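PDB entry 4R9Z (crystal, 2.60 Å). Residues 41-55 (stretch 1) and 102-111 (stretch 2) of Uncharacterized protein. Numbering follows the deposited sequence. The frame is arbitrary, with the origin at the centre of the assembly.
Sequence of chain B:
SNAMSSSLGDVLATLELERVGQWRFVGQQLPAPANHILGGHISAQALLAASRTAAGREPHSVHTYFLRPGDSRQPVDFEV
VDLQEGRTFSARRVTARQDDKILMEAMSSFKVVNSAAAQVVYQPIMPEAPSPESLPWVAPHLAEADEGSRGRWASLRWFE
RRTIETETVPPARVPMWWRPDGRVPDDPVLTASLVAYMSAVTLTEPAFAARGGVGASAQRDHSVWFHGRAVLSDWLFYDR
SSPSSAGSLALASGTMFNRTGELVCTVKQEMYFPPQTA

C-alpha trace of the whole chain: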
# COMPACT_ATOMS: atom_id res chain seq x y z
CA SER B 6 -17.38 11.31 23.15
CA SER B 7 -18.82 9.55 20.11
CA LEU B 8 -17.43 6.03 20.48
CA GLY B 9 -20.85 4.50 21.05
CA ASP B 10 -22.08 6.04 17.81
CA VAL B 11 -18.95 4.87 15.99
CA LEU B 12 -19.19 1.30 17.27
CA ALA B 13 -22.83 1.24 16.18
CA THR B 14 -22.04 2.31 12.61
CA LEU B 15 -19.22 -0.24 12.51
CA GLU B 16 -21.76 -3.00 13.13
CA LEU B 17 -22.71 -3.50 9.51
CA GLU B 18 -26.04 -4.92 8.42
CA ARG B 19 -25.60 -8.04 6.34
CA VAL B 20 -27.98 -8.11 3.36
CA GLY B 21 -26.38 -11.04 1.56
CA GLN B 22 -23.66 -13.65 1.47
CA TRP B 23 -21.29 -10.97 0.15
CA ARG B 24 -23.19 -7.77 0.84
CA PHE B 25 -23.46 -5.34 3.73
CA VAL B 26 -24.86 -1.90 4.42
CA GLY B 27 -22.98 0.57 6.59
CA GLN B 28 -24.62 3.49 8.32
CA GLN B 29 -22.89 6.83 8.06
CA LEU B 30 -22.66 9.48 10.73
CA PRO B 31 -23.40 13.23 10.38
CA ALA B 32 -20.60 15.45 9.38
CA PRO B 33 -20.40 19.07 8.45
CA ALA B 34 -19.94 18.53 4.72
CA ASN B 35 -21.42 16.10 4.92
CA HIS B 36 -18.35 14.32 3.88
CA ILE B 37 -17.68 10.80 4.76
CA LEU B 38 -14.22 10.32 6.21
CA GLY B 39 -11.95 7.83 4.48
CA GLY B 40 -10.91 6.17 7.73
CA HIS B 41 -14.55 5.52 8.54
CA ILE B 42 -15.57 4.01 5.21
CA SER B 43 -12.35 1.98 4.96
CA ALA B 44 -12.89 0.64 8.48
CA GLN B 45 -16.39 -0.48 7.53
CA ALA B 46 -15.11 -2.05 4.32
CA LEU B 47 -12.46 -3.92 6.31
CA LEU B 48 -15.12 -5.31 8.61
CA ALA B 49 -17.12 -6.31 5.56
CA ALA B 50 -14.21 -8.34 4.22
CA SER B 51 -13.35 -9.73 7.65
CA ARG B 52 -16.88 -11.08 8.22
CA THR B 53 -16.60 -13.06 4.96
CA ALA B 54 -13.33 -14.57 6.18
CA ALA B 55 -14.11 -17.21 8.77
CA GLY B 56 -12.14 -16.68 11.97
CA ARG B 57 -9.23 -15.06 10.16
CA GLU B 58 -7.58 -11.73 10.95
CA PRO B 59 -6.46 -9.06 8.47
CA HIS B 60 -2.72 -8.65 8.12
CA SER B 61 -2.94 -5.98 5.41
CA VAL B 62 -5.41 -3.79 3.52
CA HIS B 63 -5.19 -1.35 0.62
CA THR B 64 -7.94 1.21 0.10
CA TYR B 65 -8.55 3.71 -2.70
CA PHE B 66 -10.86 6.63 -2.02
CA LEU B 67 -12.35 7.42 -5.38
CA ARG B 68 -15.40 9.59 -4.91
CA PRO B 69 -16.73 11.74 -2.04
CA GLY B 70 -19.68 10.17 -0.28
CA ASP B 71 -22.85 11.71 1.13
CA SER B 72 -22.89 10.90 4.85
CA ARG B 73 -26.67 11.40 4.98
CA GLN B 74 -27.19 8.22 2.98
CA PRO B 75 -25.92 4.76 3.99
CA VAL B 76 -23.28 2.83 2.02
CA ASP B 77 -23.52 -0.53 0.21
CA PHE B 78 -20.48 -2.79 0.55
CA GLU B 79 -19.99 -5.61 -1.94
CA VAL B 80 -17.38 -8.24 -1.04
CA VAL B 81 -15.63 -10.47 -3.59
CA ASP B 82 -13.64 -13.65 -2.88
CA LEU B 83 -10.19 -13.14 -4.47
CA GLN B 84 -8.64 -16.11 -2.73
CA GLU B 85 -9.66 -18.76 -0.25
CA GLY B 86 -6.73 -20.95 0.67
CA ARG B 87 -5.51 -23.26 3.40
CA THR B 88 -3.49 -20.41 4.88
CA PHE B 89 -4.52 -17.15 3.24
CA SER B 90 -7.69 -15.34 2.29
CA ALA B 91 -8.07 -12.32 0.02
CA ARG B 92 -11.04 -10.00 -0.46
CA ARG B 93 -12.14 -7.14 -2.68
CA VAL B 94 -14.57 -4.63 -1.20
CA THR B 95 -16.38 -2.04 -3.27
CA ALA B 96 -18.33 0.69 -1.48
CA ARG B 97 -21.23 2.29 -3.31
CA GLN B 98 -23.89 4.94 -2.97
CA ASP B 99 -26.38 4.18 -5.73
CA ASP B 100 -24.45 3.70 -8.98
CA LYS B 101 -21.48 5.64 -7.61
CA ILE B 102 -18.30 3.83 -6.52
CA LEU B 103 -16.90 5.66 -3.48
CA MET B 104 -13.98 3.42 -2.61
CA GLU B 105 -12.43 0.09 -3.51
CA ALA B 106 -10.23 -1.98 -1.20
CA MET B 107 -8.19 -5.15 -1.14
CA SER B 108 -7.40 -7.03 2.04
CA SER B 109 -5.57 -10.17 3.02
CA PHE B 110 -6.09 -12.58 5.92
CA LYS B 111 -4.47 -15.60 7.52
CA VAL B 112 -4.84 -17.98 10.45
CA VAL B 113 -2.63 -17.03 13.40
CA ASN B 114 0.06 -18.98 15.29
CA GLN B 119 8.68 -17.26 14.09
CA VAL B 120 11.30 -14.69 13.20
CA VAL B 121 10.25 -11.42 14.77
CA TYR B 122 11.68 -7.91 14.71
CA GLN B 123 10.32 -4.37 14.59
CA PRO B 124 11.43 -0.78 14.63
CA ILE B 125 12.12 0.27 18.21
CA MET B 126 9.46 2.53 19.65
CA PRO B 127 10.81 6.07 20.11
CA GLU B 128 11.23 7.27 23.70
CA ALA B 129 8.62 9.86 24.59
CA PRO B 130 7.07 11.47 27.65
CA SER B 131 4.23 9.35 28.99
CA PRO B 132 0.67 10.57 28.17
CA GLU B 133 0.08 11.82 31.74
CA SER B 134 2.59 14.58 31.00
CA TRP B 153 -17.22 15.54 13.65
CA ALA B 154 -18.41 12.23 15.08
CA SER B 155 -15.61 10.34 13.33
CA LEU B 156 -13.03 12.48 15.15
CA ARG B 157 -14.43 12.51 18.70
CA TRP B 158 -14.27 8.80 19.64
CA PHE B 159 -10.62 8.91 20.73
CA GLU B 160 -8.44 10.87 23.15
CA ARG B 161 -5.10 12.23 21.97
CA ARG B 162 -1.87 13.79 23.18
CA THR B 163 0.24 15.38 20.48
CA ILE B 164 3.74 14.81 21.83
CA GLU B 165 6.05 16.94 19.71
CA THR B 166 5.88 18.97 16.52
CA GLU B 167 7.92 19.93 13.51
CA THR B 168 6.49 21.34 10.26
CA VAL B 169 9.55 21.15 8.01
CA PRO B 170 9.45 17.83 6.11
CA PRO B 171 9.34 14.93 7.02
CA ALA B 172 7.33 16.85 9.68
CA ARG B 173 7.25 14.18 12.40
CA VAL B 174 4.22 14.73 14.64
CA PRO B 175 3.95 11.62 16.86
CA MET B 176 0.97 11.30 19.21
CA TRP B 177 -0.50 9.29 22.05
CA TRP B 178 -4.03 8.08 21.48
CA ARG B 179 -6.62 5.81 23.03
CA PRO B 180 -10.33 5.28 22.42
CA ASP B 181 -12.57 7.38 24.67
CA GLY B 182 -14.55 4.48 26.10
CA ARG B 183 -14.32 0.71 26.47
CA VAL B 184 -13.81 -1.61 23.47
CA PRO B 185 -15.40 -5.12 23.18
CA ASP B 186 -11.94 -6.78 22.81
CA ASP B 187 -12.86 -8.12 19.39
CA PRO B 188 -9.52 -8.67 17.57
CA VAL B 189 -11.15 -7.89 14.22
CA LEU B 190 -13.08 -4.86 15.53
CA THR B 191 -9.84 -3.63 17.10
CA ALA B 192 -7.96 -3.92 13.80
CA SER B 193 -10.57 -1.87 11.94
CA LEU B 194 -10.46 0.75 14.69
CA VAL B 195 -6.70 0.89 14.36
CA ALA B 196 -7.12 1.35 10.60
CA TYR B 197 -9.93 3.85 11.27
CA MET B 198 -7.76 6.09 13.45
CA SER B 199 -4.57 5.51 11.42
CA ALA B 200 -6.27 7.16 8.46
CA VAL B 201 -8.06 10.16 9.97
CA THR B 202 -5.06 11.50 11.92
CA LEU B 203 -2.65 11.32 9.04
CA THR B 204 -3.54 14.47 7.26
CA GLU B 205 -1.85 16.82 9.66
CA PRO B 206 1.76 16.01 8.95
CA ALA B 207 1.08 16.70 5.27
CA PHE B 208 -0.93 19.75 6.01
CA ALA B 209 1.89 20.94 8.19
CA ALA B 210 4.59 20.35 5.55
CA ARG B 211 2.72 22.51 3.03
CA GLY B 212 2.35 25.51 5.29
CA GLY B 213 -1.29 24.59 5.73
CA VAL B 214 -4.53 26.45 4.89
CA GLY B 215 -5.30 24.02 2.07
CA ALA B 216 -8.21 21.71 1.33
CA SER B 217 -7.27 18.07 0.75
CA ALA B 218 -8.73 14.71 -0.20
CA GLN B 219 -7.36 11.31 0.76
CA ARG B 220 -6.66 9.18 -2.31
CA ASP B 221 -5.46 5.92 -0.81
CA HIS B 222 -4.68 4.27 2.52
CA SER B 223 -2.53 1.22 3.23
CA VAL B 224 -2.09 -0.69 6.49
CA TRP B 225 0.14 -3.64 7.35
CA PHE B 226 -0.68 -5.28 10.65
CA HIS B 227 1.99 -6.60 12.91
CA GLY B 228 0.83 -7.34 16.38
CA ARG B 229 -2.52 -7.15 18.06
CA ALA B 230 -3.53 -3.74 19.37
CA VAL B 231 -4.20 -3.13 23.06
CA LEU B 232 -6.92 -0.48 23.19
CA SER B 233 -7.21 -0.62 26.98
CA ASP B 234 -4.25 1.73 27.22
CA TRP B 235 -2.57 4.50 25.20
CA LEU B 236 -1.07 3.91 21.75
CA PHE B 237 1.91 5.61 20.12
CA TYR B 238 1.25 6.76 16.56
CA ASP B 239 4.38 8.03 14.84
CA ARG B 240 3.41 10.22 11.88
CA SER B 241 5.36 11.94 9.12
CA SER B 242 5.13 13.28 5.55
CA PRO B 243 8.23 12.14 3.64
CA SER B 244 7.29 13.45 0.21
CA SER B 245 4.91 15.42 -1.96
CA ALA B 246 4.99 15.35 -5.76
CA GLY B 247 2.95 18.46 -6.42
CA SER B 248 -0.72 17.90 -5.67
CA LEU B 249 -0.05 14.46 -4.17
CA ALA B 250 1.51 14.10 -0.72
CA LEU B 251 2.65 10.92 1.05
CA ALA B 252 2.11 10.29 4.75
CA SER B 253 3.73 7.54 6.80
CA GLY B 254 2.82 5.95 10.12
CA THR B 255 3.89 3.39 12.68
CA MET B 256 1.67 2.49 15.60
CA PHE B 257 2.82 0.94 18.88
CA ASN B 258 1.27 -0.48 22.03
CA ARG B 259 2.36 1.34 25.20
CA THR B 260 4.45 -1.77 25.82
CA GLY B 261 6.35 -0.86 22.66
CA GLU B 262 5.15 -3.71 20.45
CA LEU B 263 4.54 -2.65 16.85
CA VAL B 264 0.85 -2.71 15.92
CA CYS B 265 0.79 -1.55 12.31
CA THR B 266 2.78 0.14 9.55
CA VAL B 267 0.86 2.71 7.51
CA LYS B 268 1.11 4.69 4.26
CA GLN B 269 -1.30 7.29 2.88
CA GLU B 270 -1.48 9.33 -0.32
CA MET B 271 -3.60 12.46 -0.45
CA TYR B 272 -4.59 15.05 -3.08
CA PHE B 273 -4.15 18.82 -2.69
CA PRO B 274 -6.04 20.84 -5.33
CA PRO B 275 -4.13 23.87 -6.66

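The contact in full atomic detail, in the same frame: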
# COMPACT_ATOMS: atom_id res chain seq x y z
N HIS B 41 -13.28 6.12 8.15
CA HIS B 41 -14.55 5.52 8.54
C HIS B 41 -15.04 4.50 7.52
O HIS B 41 -15.40 3.38 7.88
CB HIS B 41 -15.61 6.61 8.72
CG HIS B 41 -16.97 6.08 9.01
ND1 HIS B 41 -17.35 5.65 10.27
CD2 HIS B 41 -18.06 5.92 8.22
CE1 HIS B 41 -18.61 5.24 10.23
NE2 HIS B 41 -19.06 5.40 8.99
N ILE B 42 -15.05 4.88 6.25
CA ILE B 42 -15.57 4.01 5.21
C ILE B 42 -14.62 2.84 4.97
O ILE B 42 -15.08 1.74 4.63
CB ILE B 42 -15.83 4.79 3.89
CG1 ILE B 42 -16.72 3.97 2.95
CG2 ILE B 42 -14.54 5.19 3.21
CD1 ILE B 42 -17.37 4.79 1.87
N SER B 43 -13.32 3.05 5.15
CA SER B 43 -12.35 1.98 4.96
C SER B 43 -12.39 1.00 6.13
O SER B 43 -12.11 -0.19 5.97
CB SER B 43 -10.94 2.53 4.79
OG SER B 43 -10.41 3.01 6.01
N ALA B 44 -12.74 1.50 7.31
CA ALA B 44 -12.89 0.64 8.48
C ALA B 44 -14.10 -0.27 8.33
O ALA B 44 -14.05 -1.45 8.68
CB ALA B 44 -13.02 1.48 9.74
N GLN B 45 -15.18 0.29 7.80
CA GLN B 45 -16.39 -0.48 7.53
C GLN B 45 -16.12 -1.54 6.47
O GLN B 45 -16.54 -2.69 6.61
CB GLN B 45 -17.53 0.44 7.09
CG GLN B 45 -18.20 1.19 8.23
CD GLN B 45 -19.37 2.04 7.77
OE1 GLN B 45 -19.38 2.56 6.65
NE2 GLN B 45 -20.36 2.20 8.64
N ALA B 46 -15.43 -1.14 5.41
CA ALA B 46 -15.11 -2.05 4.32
C ALA B 46 -14.22 -3.20 4.79
O ALA B 46 -14.32 -4.32 4.31
CB ALA B 46 -14.44 -1.30 3.19
N LEU B 47 -13.35 -2.91 5.76
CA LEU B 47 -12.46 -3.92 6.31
C LEU B 47 -13.25 -4.92 7.13
O LEU B 47 -12.96 -6.11 7.11
CB LEU B 47 -11.38 -3.28 7.17
CG LEU B 47 -10.42 -4.30 7.80
CD1 LEU B 47 -9.65 -5.08 6.73
CD2 LEU B 47 -9.47 -3.65 8.81
N LEU B 48 -14.25 -4.43 7.85
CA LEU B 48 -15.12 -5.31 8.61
C LEU B 48 -15.95 -6.17 7.67
O LEU B 48 -16.19 -7.35 7.95
CB LEU B 48 -16.04 -4.50 9.54
CG LEU B 48 -15.31 -3.95 10.77
CD1 LEU B 48 -16.15 -2.91 11.49
CD2 LEU B 48 -14.93 -5.09 11.69
N ALA B 49 -16.37 -5.58 6.56
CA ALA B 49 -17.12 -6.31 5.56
C ALA B 49 -16.32 -7.52 5.10
O ALA B 49 -16.78 -8.65 5.20
CB ALA B 49 -17.44 -5.42 4.39
N ALA B 50 -15.09 -7.28 4.66
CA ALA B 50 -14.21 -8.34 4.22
C ALA B 50 -13.97 -9.37 5.32
O ALA B 50 -14.05 -10.57 5.09
CB ALA B 50 -12.88 -7.75 3.74
N SER B 51 -13.67 -8.88 6.52
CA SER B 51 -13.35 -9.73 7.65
C SER B 51 -14.47 -10.71 8.00
O SER B 51 -14.21 -11.85 8.36
CB SER B 51 -13.02 -8.88 8.88
OG SER B 51 -11.99 -7.96 8.58
N ARG B 52 -15.72 -10.24 7.92
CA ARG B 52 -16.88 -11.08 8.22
C ARG B 52 -17.14 -12.16 7.17
O ARG B 52 -17.88 -13.11 7.43
CB ARG B 52 -18.13 -10.21 8.37
CG ARG B 52 -18.10 -9.37 9.64
CD ARG B 52 -19.26 -8.39 9.72
NE ARG B 52 -20.56 -9.06 9.81
CZ ARG B 52 -21.71 -8.42 9.96
NH1 ARG B 52 -21.73 -7.10 10.03
NH2 ARG B 52 -22.84 -9.10 10.03
N THR B 53 -16.53 -12.03 5.99
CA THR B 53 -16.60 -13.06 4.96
C THR B 53 -15.38 -13.97 5.01
O THR B 53 -15.23 -14.85 4.17
CB THR B 53 -16.71 -12.48 3.54
OG1 THR B 53 -15.45 -11.91 3.15
CG2 THR B 53 -17.83 -11.45 3.45
N ALA B 54 -14.48 -13.70 5.95
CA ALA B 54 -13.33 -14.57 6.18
C ALA B 54 -13.46 -15.22 7.55
O ALA B 54 -13.32 -14.56 8.57
CB ALA B 54 -12.03 -13.79 6.07
N ALA B 55 -13.67 -16.53 7.56
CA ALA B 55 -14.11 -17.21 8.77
C ALA B 55 -13.00 -17.39 9.79
O ALA B 55 -12.10 -18.21 9.61
CB ALA B 55 -14.70 -18.56 8.40
N ILE B 102 -19.34 4.53 -7.27
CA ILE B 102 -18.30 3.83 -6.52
C ILE B 102 -17.50 4.84 -5.68
O ILE B 102 -16.85 5.72 -6.23
CB ILE B 102 -17.33 3.07 -7.45
CG1 ILE B 102 -18.07 1.98 -8.22
CG2 ILE B 102 -16.21 2.44 -6.65
CD1 ILE B 102 -17.21 1.30 -9.27
N LEU B 103 -17.54 4.70 -4.36
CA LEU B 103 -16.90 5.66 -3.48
C LEU B 103 -15.47 5.24 -3.18
O LEU B 103 -14.54 6.05 -3.21
CB LEU B 103 -17.67 5.81 -2.17
CG LEU B 103 -19.17 6.10 -2.27
CD1 LEU B 103 -19.78 6.14 -0.88
CD2 LEU B 103 -19.42 7.39 -3.02
N MET B 104 -15.30 3.96 -2.87
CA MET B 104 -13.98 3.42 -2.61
C MET B 104 -13.91 1.96 -3.03
O MET B 104 -14.93 1.27 -3.14
CB MET B 104 -13.60 3.56 -1.13
CG MET B 104 -14.52 2.86 -0.14
SD MET B 104 -13.66 1.86 1.10
CE MET B 104 -13.30 0.40 0.13
N GLU B 105 -12.69 1.50 -3.32
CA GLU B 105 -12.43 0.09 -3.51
C GLU B 105 -11.25 -0.31 -2.65
O GLU B 105 -10.31 0.47 -2.48
CB GLU B 105 -12.17 -0.24 -4.98
CG GLU B 105 -12.03 -1.73 -5.22
CD GLU B 105 -12.56 -2.16 -6.57
OE1 GLU B 105 -13.79 -2.23 -6.72
OE2 GLU B 105 -11.73 -2.43 -7.46
N ALA B 106 -11.29 -1.52 -2.09
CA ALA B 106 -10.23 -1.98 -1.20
C ALA B 106 -9.87 -3.43 -1.44
O ALA B 106 -10.70 -4.24 -1.84
CB ALA B 106 -10.64 -1.79 0.24
N MET B 107 -8.60 -3.75 -1.21
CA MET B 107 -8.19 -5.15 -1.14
C MET B 107 -7.64 -5.44 0.24
O MET B 107 -7.06 -4.56 0.87
CB MET B 107 -7.16 -5.47 -2.22
CG MET B 107 -7.67 -5.28 -3.63
SD MET B 107 -6.46 -5.81 -4.85
CE MET B 107 -5.15 -4.64 -4.53
N SER B 108 -7.86 -6.65 0.72
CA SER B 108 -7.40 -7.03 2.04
C SER B 108 -6.98 -8.48 2.04
O SER B 108 -7.46 -9.27 1.23
CB SER B 108 -8.50 -6.80 3.09
OG SER B 108 -9.71 -7.43 2.71
N SER B 109 -6.09 -8.82 2.96
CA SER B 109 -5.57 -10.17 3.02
C SER B 109 -5.62 -10.66 4.47
O SER B 109 -5.54 -9.87 5.41
CB SER B 109 -4.14 -10.22 2.47
OG SER B 109 -3.68 -11.56 2.38
N PHE B 110 -5.81 -11.96 4.63
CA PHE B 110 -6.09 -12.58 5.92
C PHE B 110 -5.31 -13.88 6.06
O PHE B 110 -5.01 -14.54 5.06
CB PHE B 110 -7.58 -12.87 6.08
CG PHE B 110 -8.46 -11.67 5.90
CD1 PHE B 110 -8.84 -11.26 4.63
CD2 PHE B 110 -8.95 -10.98 6.99
CE1 PHE B 110 -9.66 -10.16 4.46
CE2 PHE B 110 -9.76 -9.88 6.82
CZ PHE B 110 -10.12 -9.47 5.55
N LYS B 111 -4.98 -14.26 7.29
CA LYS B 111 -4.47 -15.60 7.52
C LYS B 111 -4.83 -16.10 8.91
O LYS B 111 -5.30 -15.34 9.76
CB LYS B 111 -2.96 -15.66 7.32
CG LYS B 111 -2.17 -14.76 8.24
CD LYS B 111 -0.68 -15.01 8.09
CE LYS B 111 -0.33 -16.45 8.41
NZ LYS B 111 1.03 -16.57 8.99

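A helix lies across one face of a strand here, and the contact is made by van der Waals packing, mostly of side chains, and no hydrogen bond joins the two stretches. The axes approach to 9.2 Å and their N-to-C directions differ by 46°. The register advances in matched steps, four residues on the helical side for two on the strand. Ala46 CA sits 7.4 Å from Ala106 CA, Ala50 CA 7.3 Å from Ser108 CA, and Ala54 CA, just past the helix, 7.5 Å from Phe110 CA. On the helical side all three positions are alanine, where the backbones come close. From Met104 on the strand alternates: Met104, Ala106, Ser108 and Phe110 point toward the helix, Glu105 and Met107 away; Leu103, just before, also points toward it.

Two large strand side chains, Phe110 and Met104, cover the most surface, one near each end. The Phe110 ring is met from two directions. Over one face stands Ala54 CB, 4.2 Å from the ring centroid and 13° off the normal, a CH-pi contact. At the edge lie Ala50 CB, 3.7 Å from Phe110 CZ, and Ser51 OG, 3.4 Å from Phe110 CE2. That hydroxyl is not left unpaired beside the ring: Ser51 OG donates to Leu47 O at 2.6 Å.

Met104 uses its flexible chain to follow the helix surface. Met104 CG lies 4.0 Å from Ile42 CG1, Met104 SD 3.8 Å from Ile42 O, and Met104 CE 3.7 Å from Ala46 CB. Ile42, the helix residue with the most covered surface, also reaches Leu103, Ile42 CD1 to Leu103 CD1 at 3.9 Å, so its side chain spans two successive strand residues.

Between these ends the packing is thin but close: Ser108 OG comes within 3.3 Å of Ala50 CB, a van der Waals contact. Phe110 is met by Ala50, Ser51 and Ala54, and the Met104 tip by Ala46, while Ile42 makes a large-on-large pairing at the other end.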